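Exoribonuclease II, mitochondrial (Candida glabrata, PDB 6F3H) probably degrades mitochondrial RNA from its 3' end as the exoribonuclease component of the mtEXO degradosome, with magnesium bound in its RNB domain. Local coordinates at residues A[430-435]-A[711-716]; A[510-515]-A[620-625]. The protein carries 1 engineered substitution. One frame throughout, in Å; residues are numbered along the deposited sequence.

Contact 1: residues A[430-435]-A[711-716]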
ATOM      1  N   ASP A 430      15.249  14.046  12.499  1.00 61.54           N
ATOM      2  CA  ASP A 430      15.189  13.180  13.669  1.00 68.81           C
ATOM      3  C   ASP A 430      13.866  13.389  14.381  1.00 71.15           C
ATOM      4  O   ASP A 430      13.800  13.993  15.460  1.00 75.74           O
ATOM      5  CB  ASP A 430      16.355  13.410  14.622  1.00 74.64           C
ATOM      6  CG  ASP A 430      16.223  12.588  15.861  1.00 80.23           C
ATOM      7  OD1 ASP A 430      15.906  11.385  15.718  1.00 84.37           O
ATOM      8  OD2 ASP A 430      16.416  13.137  16.964  1.00 81.46           O
ATOM      9  N   PRO A 431      12.786  12.887  13.807  1.00 65.88           N
ATOM     10  CA  PRO A 431      11.516  12.996  14.504  1.00 63.65           C
ATOM     11  C   PRO A 431      11.470  12.090  15.720  1.00 64.76           C
ATOM     12  O   PRO A 431      10.757  12.396  16.683  1.00 63.21           O
ATOM     13  CB  PRO A 431      10.498  12.626  13.425  1.00 59.72           C
ATOM     14  CG  PRO A 431      11.237  11.697  12.540  1.00 64.16           C
ATOM     15  CD  PRO A 431      12.691  12.062  12.597  1.00 65.17           C
ATOM     16  N   ALA A 432      12.244  11.001  15.725  1.00 63.45           N
ATOM     17  CA  ALA A 432      12.270  10.135  16.898  1.00 58.24           C
ATOM     18  C   ALA A 432      12.624  10.915  18.163  1.00 61.38           C
ATOM     19  O   ALA A 432      12.207  10.540  19.262  1.00 65.13           O
ATOM     20  CB  ALA A 432      13.249   8.983  16.669  1.00 54.03           C
ATOM     21  N   GLY A 433      13.373  12.012  18.027  1.00 58.95           N
ATOM     22  CA  GLY A 433      13.808  12.756  19.195  1.00 55.82           C
ATOM     23  C   GLY A 433      12.709  13.469  19.960  1.00 58.10           C
ATOM     24  O   GLY A 433      12.852  13.704  21.159  1.00 63.11           O
ATOM     25  N   LEU A 434      11.605  13.816  19.304  1.00 58.04           N
ATOM     26  CA  LEU A 434      10.615  14.659  19.980  1.00 62.23           C
ATOM     27  C   LEU A 434       9.773  13.907  21.005  1.00 61.06           C
ATOM     28  O   LEU A 434       8.886  14.513  21.624  1.00 59.07           O
ATOM     29  CB  LEU A 434       9.720  15.364  18.955  1.00 61.95           C
ATOM     30  CG  LEU A 434      10.507  16.157  17.901  1.00 63.45           C
ATOM     31  CD1 LEU A 434      10.629  15.364  16.672  1.00 65.68           C
ATOM     32  CD2 LEU A 434       9.890  17.488  17.526  1.00 64.31           C
ATOM     33  N   PHE A 435      10.061  12.624  21.227  1.00 62.79           N
ATOM     34  CA  PHE A 435       9.259  11.770  22.077  1.00 70.47           C
ATOM     35  C   PHE A 435      10.063  11.191  23.235  1.00 72.49           C
ATOM     36  O   PHE A 435      11.164  10.668  23.027  1.00 71.46           O
ATOM     37  CB  PHE A 435       8.677  10.611  21.270  1.00 72.74           C
ATOM     38  CG  PHE A 435       7.782  11.051  20.165  1.00 76.24           C
ATOM     39  CD1 PHE A 435       6.546  11.615  20.438  1.00 80.05           C
ATOM     40  CD2 PHE A 435       8.155  10.886  18.852  1.00 72.77           C
ATOM     41  CE1 PHE A 435       5.711  12.023  19.415  1.00 75.11           C
ATOM     42  CE2 PHE A 435       7.315  11.294  17.826  1.00 69.72           C
ATOM     43  CZ  PHE A 435       6.099  11.864  18.109  1.00 68.39           C
ATOM     44  N   GLN A 711      14.980   2.754  17.658  1.00 44.84           N
ATOM     45  CA  GLN A 711      15.967   1.762  18.032  1.00 46.42           C
ATOM     46  C   GLN A 711      17.351   2.372  18.031  1.00 52.65           C
ATOM     47  O   GLN A 711      18.186   2.027  18.876  1.00 58.07           O
ATOM     48  CB  GLN A 711      15.900   0.575  17.072  1.00 49.23           C
ATOM     49  CG  GLN A 711      14.595  -0.205  17.150  1.00 46.34           C
ATOM     50  CD  GLN A 711      14.426  -0.946  18.469  1.00 48.11           C
ATOM     51  OE1 GLN A 711      14.665  -2.147  18.538  1.00 48.22           O
ATOM     52  NE2 GLN A 711      14.047  -0.223  19.529  1.00 38.01           N
ATOM     53  N   LEU A 712      17.595   3.311  17.121  1.00 52.62           N
ATOM     54  CA  LEU A 712      18.898   3.942  17.070  1.00 51.68           C
ATOM     55  C   LEU A 712      19.118   4.834  18.277  1.00 54.10           C
ATOM     56  O   LEU A 712      20.126   4.698  18.975  1.00 58.71           O
ATOM     57  CB  LEU A 712      19.045   4.719  15.769  1.00 45.39           C
ATOM     58  CG  LEU A 712      19.303   3.756  14.617  1.00 43.27           C
ATOM     59  CD1 LEU A 712      19.489   4.469  13.306  1.00 39.10           C
ATOM     60  CD2 LEU A 712      20.509   2.929  14.935  1.00 38.81           C
ATOM     61  N   HIS A 713      18.152   5.694  18.590  1.00 48.22           N
ATOM     62  CA  HIS A 713      18.288   6.524  19.775  1.00 49.56           C
ATOM     63  C   HIS A 713      18.655   5.693  20.985  1.00 56.91           C
ATOM     64  O   HIS A 713      19.577   6.028  21.731  1.00 61.15           O
ATOM     65  CB  HIS A 713      16.993   7.251  20.051  1.00 57.26           C
ATOM     66  CG  HIS A 713      16.854   8.501  19.272  1.00 66.20           C
ATOM     67  ND1 HIS A 713      16.714   9.733  19.872  1.00 68.79           N
ATOM     68  CD2 HIS A 713      16.840   8.720  17.939  1.00 68.42           C
ATOM     69  CE1 HIS A 713      16.614  10.661  18.939  1.00 67.89           C
ATOM     70  NE2 HIS A 713      16.688  10.074  17.759  1.00 69.16           N
ATOM     71  N   ARG A 714      17.963   4.579  21.179  1.00 60.19           N
ATOM     72  CA  ARG A 714      18.260   3.755  22.338  1.00 63.75           C
ATOM     73  C   ARG A 714      19.675   3.233  22.270  1.00 61.82           C
ATOM     74  O   ARG A 714      20.443   3.346  23.227  1.00 66.04           O
ATOM     75  CB  ARG A 714      17.273   2.595  22.414  1.00 70.09           C
ATOM     76  CG  ARG A 714      15.886   3.045  22.724  1.00 75.06           C
ATOM     77  CD  ARG A 714      15.939   3.875  23.984  1.00 80.72           C
ATOM     78  NE  ARG A 714      14.625   4.021  24.574  1.00 85.46           N
ATOM     79  CZ  ARG A 714      14.042   3.070  25.290  1.00 86.84           C
ATOM     80  NH1 ARG A 714      12.839   3.266  25.805  1.00 88.57           N
ATOM     81  NH2 ARG A 714      14.662   1.915  25.483  1.00 85.78           N
ATOM     82  N   PHE A 715      20.056   2.729  21.111  1.00 60.26           N
ATOM     83  CA  PHE A 715      21.336   2.059  20.970  1.00 59.61           C
ATOM     84  C   PHE A 715      22.492   3.026  21.112  1.00 59.87           C
ATOM     85  O   PHE A 715      23.467   2.761  21.825  1.00 65.32           O
ATOM     86  CB  PHE A 715      21.389   1.400  19.615  1.00 61.83           C
ATOM     87  CG  PHE A 715      22.673   0.756  19.332  1.00 67.10           C
ATOM     88  CD1 PHE A 715      23.024  -0.419  19.967  1.00 73.06           C
ATOM     89  CD2 PHE A 715      23.537   1.317  18.424  1.00 68.54           C
ATOM     90  CE1 PHE A 715      24.220  -1.033  19.690  1.00 77.12           C
ATOM     91  CE2 PHE A 715      24.727   0.712  18.141  1.00 73.80           C
ATOM     92  CZ  PHE A 715      25.075  -0.466  18.771  1.00 77.14           C
ATOM     93  N   LEU A 716      22.421   4.131  20.394  1.00 56.64           N
ATOM     94  CA  LEU A 716      23.519   5.075  20.420  1.00 62.75           C
ATOM     95  C   LEU A 716      23.748   5.626  21.821  1.00 71.81           C
ATOM     96  O   LEU A 716      24.896   5.877  22.200  1.00 76.00           O
ATOM     97  CB  LEU A 716      23.242   6.192  19.425  1.00 60.79           C
ATOM     98  CG  LEU A 716      23.030   5.703  17.988  1.00 54.88           C
ATOM     99  CD1 LEU A 716      22.847   6.898  17.049  1.00 53.41           C
ATOM    100  CD2 LEU A 716      24.127   4.756  17.493  1.00 45.80           C
TER

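Contact 2: residues A[510-515]-A[620-625]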
ATOM      1  N   ASP A 510      34.099   0.241   7.132  1.00 82.68           N
ATOM      2  CA  ASP A 510      34.725   0.613   8.383  1.00 89.16           C
ATOM      3  C   ASP A 510      34.647   2.127   8.607  1.00 83.55           C
ATOM      4  O   ASP A 510      34.679   2.572   9.758  1.00 81.94           O
ATOM      5  CB  ASP A 510      36.165   0.088   8.361  1.00106.16           C
ATOM      6  CG  ASP A 510      36.840   0.129   9.715  1.00121.04           C
ATOM      7  OD1 ASP A 510      36.806   1.182  10.380  1.00126.95           O
ATOM      8  OD2 ASP A 510      37.421  -0.905  10.112  1.00126.78           O
ATOM      9  N   THR A 511      34.490   2.928   7.542  1.00 80.77           N
ATOM     10  CA  THR A 511      34.189   4.354   7.710  1.00 74.95           C
ATOM     11  C   THR A 511      32.814   4.590   8.311  1.00 74.68           C
ATOM     12  O   THR A 511      32.575   5.628   8.945  1.00 74.79           O
ATOM     13  CB  THR A 511      34.209   5.100   6.384  1.00 72.51           C
ATOM     14  OG1 THR A 511      35.321   4.686   5.596  1.00 77.52           O
ATOM     15  CG2 THR A 511      34.310   6.567   6.660  1.00 72.10           C
ATOM     16  N   PHE A 512      31.894   3.669   8.072  1.00 72.17           N
ATOM     17  CA  PHE A 512      30.491   3.925   8.328  1.00 68.53           C
ATOM     18  C   PHE A 512      30.265   4.287   9.776  1.00 64.22           C
ATOM     19  O   PHE A 512      30.731   3.600  10.685  1.00 69.76           O
ATOM     20  CB  PHE A 512      29.652   2.704   7.965  1.00 74.04           C
ATOM     21  CG  PHE A 512      28.186   2.868   8.267  1.00 81.72           C
ATOM     22  CD1 PHE A 512      27.341   3.504   7.372  1.00 85.49           C
ATOM     23  CD2 PHE A 512      27.653   2.404   9.460  1.00 83.57           C
ATOM     24  CE1 PHE A 512      25.979   3.663   7.656  1.00 83.91           C
ATOM     25  CE2 PHE A 512      26.303   2.561   9.743  1.00 83.86           C
ATOM     26  CZ  PHE A 512      25.463   3.191   8.840  1.00 81.43           C
ATOM     27  N   GLN A 513      29.482   5.325   9.986  1.00 61.00           N
ATOM     28  CA  GLN A 513      29.295   5.825  11.327  1.00 64.67           C
ATOM     29  C   GLN A 513      27.898   6.411  11.447  1.00 60.12           C
ATOM     30  O   GLN A 513      27.383   6.998  10.494  1.00 57.72           O
ATOM     31  CB  GLN A 513      30.355   6.872  11.615  1.00 70.64           C
ATOM     32  CG  GLN A 513      30.538   7.194  13.044  1.00 76.87           C
ATOM     33  CD  GLN A 513      31.212   8.513  13.191  1.00 83.33           C
ATOM     34  OE1 GLN A 513      31.132   9.145  14.234  1.00 90.92           O
ATOM     35  NE2 GLN A 513      31.864   8.963  12.126  1.00 89.42           N
ATOM     36  N   VAL A 514      27.283   6.243  12.612  1.00 40.31           N
ATOM     37  CA  VAL A 514      25.973   6.817  12.871  1.00 40.27           C
ATOM     38  C   VAL A 514      26.118   7.744  14.064  1.00 52.52           C
ATOM     39  O   VAL A 514      26.683   7.344  15.089  1.00 57.15           O
ATOM     40  CB  VAL A 514      24.913   5.729  13.144  1.00 54.87           C
ATOM     41  CG1 VAL A 514      23.502   6.330  13.224  1.00 55.50           C
ATOM     42  CG2 VAL A 514      24.946   4.622  12.106  1.00 49.47           C
ATOM     43  N   ARG A 515      25.629   8.981  13.928  1.00 50.85           N
ATOM     44  CA  ARG A 515      25.722   9.992  14.976  1.00 51.23           C
ATOM     45  C   ARG A 515      24.481  10.857  15.001  1.00 55.68           C
ATOM     46  O   ARG A 515      23.862  11.102  13.964  1.00 62.87           O
ATOM     47  CB  ARG A 515      26.871  10.971  14.795  1.00 50.74           C
ATOM     48  CG  ARG A 515      28.223  10.452  15.052  1.00 56.26           C
ATOM     49  CD  ARG A 515      29.233  11.521  14.661  1.00 62.34           C
ATOM     50  NE  ARG A 515      29.761  11.268  13.332  1.00 64.73           N
ATOM     51  CZ  ARG A 515      30.415  12.157  12.605  1.00 68.99           C
ATOM     52  NH1 ARG A 515      30.632  13.373  13.072  1.00 66.76           N
ATOM     53  NH2 ARG A 515      30.857  11.819  11.408  1.00 75.77           N
ATOM     54  N   ALA A 620      20.887  -1.850   7.084  1.00 49.19           N
ATOM     55  CA  ALA A 620      20.657  -3.278   7.144  1.00 54.63           C
ATOM     56  C   ALA A 620      21.848  -3.959   7.794  1.00 63.16           C
ATOM     57  O   ALA A 620      21.712  -4.648   8.813  1.00 66.65           O
ATOM     58  CB  ALA A 620      20.415  -3.828   5.739  1.00 63.93           C
ATOM     59  N   ALA A 621      23.041  -3.720   7.237  1.00 62.24           N
ATOM     60  CA  ALA A 621      24.250  -4.324   7.778  1.00 49.62           C
ATOM     61  C   ALA A 621      24.415  -3.973   9.243  1.00 48.04           C
ATOM     62  O   ALA A 621      24.701  -4.838  10.081  1.00 49.17           O
ATOM     63  CB  ALA A 621      25.457  -3.856   6.974  1.00 39.18           C
ATOM     64  N   PHE A 622      24.180  -2.714   9.570  1.00 44.63           N
ATOM     65  CA  PHE A 622      24.410  -2.223  10.917  1.00 49.91           C
ATOM     66  C   PHE A 622      23.486  -2.906  11.916  1.00 54.70           C
ATOM     67  O   PHE A 622      23.937  -3.404  12.954  1.00 59.34           O
ATOM     68  CB  PHE A 622      24.208  -0.717  10.889  1.00 52.79           C
ATOM     69  CG  PHE A 622      24.589  -0.007  12.137  1.00 56.00           C
ATOM     70  CD1 PHE A 622      25.914   0.274  12.414  1.00 61.61           C
ATOM     71  CD2 PHE A 622      23.613   0.494  12.980  1.00 55.37           C
ATOM     72  CE1 PHE A 622      26.260   0.993  13.546  1.00 61.59           C
ATOM     73  CE2 PHE A 622      23.948   1.204  14.113  1.00 58.32           C
ATOM     74  CZ  PHE A 622      25.269   1.459  14.396  1.00 60.27           C
ATOM     75  N   PHE A 623      22.195  -2.987  11.594  1.00 54.10           N
ATOM     76  CA  PHE A 623      21.240  -3.583  12.522  1.00 49.10           C
ATOM     77  C   PHE A 623      21.547  -5.053  12.746  1.00 48.24           C
ATOM     78  O   PHE A 623      21.377  -5.577  13.855  1.00 51.69           O
ATOM     79  CB  PHE A 623      19.820  -3.405  11.992  1.00 43.37           C
ATOM     80  CG  PHE A 623      19.136  -2.189  12.513  1.00 41.03           C
ATOM     81  CD1 PHE A 623      19.630  -0.940  12.237  1.00 40.44           C
ATOM     82  CD2 PHE A 623      17.992  -2.292  13.264  1.00 47.83           C
ATOM     83  CE1 PHE A 623      19.006   0.186  12.716  1.00 43.79           C
ATOM     84  CE2 PHE A 623      17.357  -1.159  13.743  1.00 51.96           C
ATOM     85  CZ  PHE A 623      17.867   0.082  13.464  1.00 46.18           C
ATOM     86  N   GLN A 624      21.985  -5.738  11.699  1.00 44.52           N
ATOM     87  CA  GLN A 624      22.268  -7.156  11.817  1.00 53.55           C
ATOM     88  C   GLN A 624      23.521  -7.401  12.651  1.00 62.82           C
ATOM     89  O   GLN A 624      23.518  -8.234  13.567  1.00 64.99           O
ATOM     90  CB  GLN A 624      22.425  -7.742  10.427  1.00 52.72           C
ATOM     91  CG  GLN A 624      21.143  -7.806   9.645  1.00 50.35           C
ATOM     92  CD  GLN A 624      21.388  -8.245   8.215  1.00 54.06           C
ATOM     93  OE1 GLN A 624      21.240  -9.424   7.886  1.00 58.14           O
ATOM     94  NE2 GLN A 624      21.786  -7.305   7.358  1.00 52.76           N
ATOM     95  N   GLU A 625      24.610  -6.680  12.336  1.00 65.79           N
ATOM     96  CA  GLU A 625      25.873  -6.885  13.039  1.00 61.27           C
ATOM     97  C   GLU A 625      25.709  -6.595  14.514  1.00 61.86           C
ATOM     98  O   GLU A 625      26.203  -7.348  15.357  1.00 75.13           O
ATOM     99  CB  GLU A 625      26.977  -6.005  12.449  1.00 57.02           C
TER

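Contact 1: residues A[430-435]-A[711-716]
Asp430 and His713 meet in a histidine-carboxylate hydrogen bond inside the RNB domain, joining the turn that follows strand 421-429 to helix 703-716. His713 NE2 donates to Asp430 OD1 over 2.5 Å, with an N-H...O angle of 154°. The two side chains come from opposite directions, and OD1 takes the donor on its syn side, close to the plane of the imidazole. The carboxylate and ring planes are 21° apart, nearly coplanar, an arrangement that suits a bond from the imidazole edge. His713 holds CG anti to its carbonyl carbon (chi1 -84°), which carries the ring off the helix toward the turn. Arg389 adds a long, weak ion pair at Asp430 OD2.

Asp430, Ala432 and His713 together make up the tightly packed, buried part: Ala432 lies over one face of the imidazole, its CB 3.8 Å from His713 NE2, while the same methyl also touches His709 and Leu710 on the helix. Gly433, partly exposed, lies on the more open side. It sits in the short 3-10 segment 432-434 and approaches the ring obliquely through backbone alone, with Gly433 CA 3.5 Å from His713 CE1.

Contact 2: residues A[510-515]-A[620-625]
The carbonyl O of Ala620, near the end of RNB-domain helix 603-625, whose Phe622 packs edge-to-face with Phe512, is gripped twice by Gln624. Gln624 N makes the ordinary helical bond to Ala620 O at 3.1 Å, and Gln624 NE2 curls back to the same Ala620 O at 3.0 Å. This second donor sits well above the carbonyl plane, though its own amide is turned so that the oxygen lies in the amide plane. Across the contact, the helix leans on strand 505-519 through apolar groups, with no hydrogen bond between the segments.

Phe622, with CG anti to its backbone N (chi1 -172°), reaches over to the strand and meets two residues. Phe512 presents the edge of its ring to the Phe622 face in an offset edge-to-face pair, centroids 5.6 Å apart and planes at 60°; the closest approach is Phe512 CE2 to Phe622 CD1, 3.5 Å. Phe493 on strand 488-499 packs against both Phe512 and Val514. Val514 forms a CH-pi contact with Phe622: its CG2 methyl stands over the face, 4.0 Å from the centroid of the Phe622 ring and 3.9 Å from Phe622 CZ.

In the fold
Both contacts belong to the RNB domain, and contact 2 is nested within the chain loop that contact 1 closes. Contact 1 is largely buried and has a polar centre, a carboxylate paired with an imidazole; contact 2 lies nearer the surface and joins helix to strand through aromatic and aliphatic groups alone. They share no segment, yet both involve the mixed sheet: 430-435 follows one of its strands, 421-429, and 510-515 lies on another, 505-519. Helix 703-716 bridges them directly. Its Leu712 packs on Phe622 and Phe623, Phe715 also meets Phe622, and Leu716 CD1 comes within 3.9 Å of Val514 CG1.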